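Local atomic coordinates of clavulanic acid biosynthesis oligopeptide binding protein 2 (PDB entry 2WOL), a protein that probably binds oligopeptides as an extracellular solute-binding protein and belongs to the biosynthetic pathway of the beta-lactamase inhibitor clavulanic acid. Residues A[467-471]-A[490-495]. Numbering follows the deposited sequence.
Sequences LVDGR and VNALID
One guanidinium joins two carboxylates here: Arg-471 is bridged to Asp-469 of its own segment and to Asp-495 on the facing helix. Arg-471 NE lies 2.6 Å from Asp-469 OD1 and NH2 2.9 Å from Asp-469 OD2; NH2 also reaches Asp-495 OD1 at 2.8 Å, and NH1 meets Asp-495 OD2 at 3.0 Å. Arg-471 folds back through chi1 m, chi2 p and chi3 p to do this, and Asn-491 CB covers one face of the guanidinium. The segment 467-471 leaves helix 460-468; Asp-469 is extended (-77/124) while Gly-470 (-58/-31) and Arg-471 (-74/-10) are helix-like, so the chain bends back and, with chi1 t, Asp-469 OD1 accepts from Arg-471 N (2.8 Å), an Asx turn. Segment 490-495 is regular helix (Ile-494 N to Val-490 O, 3.0 Å). The closest CA pair is Asp-469 and Asn-491, 5.8 Å apart. Asn-491, chi1 m, takes a hydrogen bond from Gly-470 N to its OD1 (3.1 Å, 163°), while its ND2 is held by Asp-486. An ideal CB on Gly-470 would fall 3.0 Å from Asn-491 ND2, a clash. Water 1 bridges Val-468 O (2.7 Å) and Asn-491 OD1 (2.8 Å). Beside these polar groups, Val-468 CG2 packs on Val-490 CG1 (4.2 Å) and Ile-494 CD1 (4.4 Å); helix 503-520 adds Val-517 against Val-468 and Trp-510 against Ile-494. The arrangement is tertiary packing of a post-helical turn on helix 488-499 in a family 5 solute-binding protein. Asp-469 serves both the turn, through Arg-471 N, and the salt-bridge network, through Arg-471 NE and NH2, consistent with coupled turn and docking.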
loop_
_atom_site.group_PDB
_atom_site.type_symbol
_atom_site.label_atom_id
_atom_site.label_comp_id
_atom_site.label_asym_id
_atom_site.label_seq_id
_atom_site.Cartn_x
_atom_site.Cartn_y
_atom_site.Cartn_z
ATOM N N LEU A 467 5.493 9.421 5.993
ATOM C CA LEU A 467 6.690 9.962 5.355
ATOM C C LEU A 467 7.241 11.219 6.020
ATOM O O LEU A 467 8.443 11.473 5.931
ATOM C CB LEU A 467 6.420 10.271 3.879
ATOM C CG LEU A 467 6.041 9.129 2.936
ATOM C CD1 LEU A 467 5.895 9.676 1.520
ATOM C CD2 LEU A 467 7.068 7.987 2.972
ATOM N N VAL A 468 6.377 12.009 6.664
ATOM C CA VAL A 468 6.777 13.360 7.100
ATOM C C VAL A 468 6.350 13.774 8.510
ATOM O O VAL A 468 6.837 14.783 9.032
ATOM C CB VAL A 468 6.294 14.457 6.103
ATOM C CG1 VAL A 468 6.816 14.180 4.685
ATOM C CG2 VAL A 468 4.767 14.601 6.117
ATOM N N ASP A 469 5.430 13.021 9.111
ATOM C CA ASP A 469 4.892 13.367 10.427
ATOM C C ASP A 469 5.912 13.000 11.502
ATOM O O ASP A 469 6.341 11.853 11.590
ATOM C CB ASP A 469 3.549 12.651 10.647
ATOM C CG ASP A 469 2.830 13.097 11.910
ATOM O OD1 ASP A 469 3.472 13.220 12.976
ATOM O OD2 ASP A 469 1.601 13.293 11.831
ATOM N N GLY A 470 6.295 13.989 12.308
ATOM C CA GLY A 470 7.294 13.805 13.364
ATOM C C GLY A 470 6.939 12.735 14.381
ATOM O O GLY A 470 7.824 12.080 14.935
ATOM N N ARG A 471 5.642 12.563 14.624
ATOM C CA ARG A 471 5.146 11.548 15.554
ATOM C C ARG A 471 5.248 10.133 14.971
ATOM O O ARG A 471 5.052 9.150 15.688
ATOM C CB ARG A 471 3.692 11.850 15.950
ATOM C CG ARG A 471 3.493 13.042 16.898
ATOM C CD ARG A 471 3.433 14.403 16.187
ATOM N NE ARG A 471 2.500 14.435 15.057
ATOM C CZ ARG A 471 1.252 14.900 15.102
ATOM N NH1 ARG A 471 0.744 15.393 16.229
ATOM N NH2 ARG A 471 0.507 14.879 14.007
ATOM N N VAL A 490 4.000 21.383 10.326
ATOM C CA VAL A 490 3.528 20.242 9.533
ATOM C C VAL A 490 2.643 19.333 10.391
ATOM O O VAL A 490 1.537 18.975 9.985
ATOM C CB VAL A 490 4.701 19.433 8.907
ATOM C CG1 VAL A 490 4.216 18.082 8.368
ATOM C CG2 VAL A 490 5.368 20.232 7.799
ATOM N N ASN A 491 3.124 18.983 11.583
ATOM C CA ASN A 491 2.359 18.138 12.501
ATOM C C ASN A 491 0.993 18.738 12.852
ATOM O O ASN A 491 -0.023 18.031 12.849
ATOM C CB ASN A 491 3.161 17.844 13.775
ATOM C CG ASN A 491 4.476 17.125 13.501
ATOM O OD1 ASN A 491 4.705 16.602 12.409
ATOM N ND2 ASN A 491 5.349 17.097 14.502
ATOM N N ALA A 492 0.979 20.043 13.130
ATOM C CA ALA A 492 -0.253 20.755 13.463
ATOM C C ALA A 492 -1.246 20.751 12.304
ATOM O O ALA A 492 -2.440 20.534 12.514
ATOM C CB ALA A 492 0.051 22.181 13.904
ATOM N N LEU A 493 -0.753 20.984 11.086
ATOM C CA LEU A 493 -1.604 20.937 9.899
ATOM C C LEU A 493 -2.219 19.554 9.706
ATOM O O LEU A 493 -3.409 19.438 9.409
ATOM C CB LEU A 493 -0.834 21.357 8.643
ATOM C CG LEU A 493 -0.555 22.849 8.426
ATOM C CD1 LEU A 493 0.418 23.034 7.281
ATOM C CD2 LEU A 493 -1.835 23.637 8.159
ATOM N N ILE A 494 -1.402 18.515 9.881
ATOM C CA ILE A 494 -1.882 17.135 9.812
ATOM C C ILE A 494 -2.991 16.909 10.847
ATOM O O ILE A 494 -4.059 16.384 10.518
ATOM C CB ILE A 494 -0.723 16.108 9.972
ATOM C CG1 ILE A 494 0.204 16.164 8.748
ATOM C CG2 ILE A 494 -1.270 14.686 10.189
ATOM C CD1 ILE A 494 1.442 15.290 8.847
ATOM N N ASP A 495 -2.747 17.333 12.087
ATOM C CA ASP A 495 -3.761 17.236 13.136
ATOM C C ASP A 495 -5.051 17.944 12.724
ATOM O O ASP A 495 -6.146 17.424 12.949
ATOM C CB ASP A 495 -3.231 17.799 14.461
ATOM C CG ASP A 495 -2.225 16.875 15.136
ATOM O OD1 ASP A 495 -2.103 15.699 14.724
ATOM O OD2 ASP A 495 -1.558 17.327 16.093
HETATM O O HOH W 1 6.800 17.036 10.535
#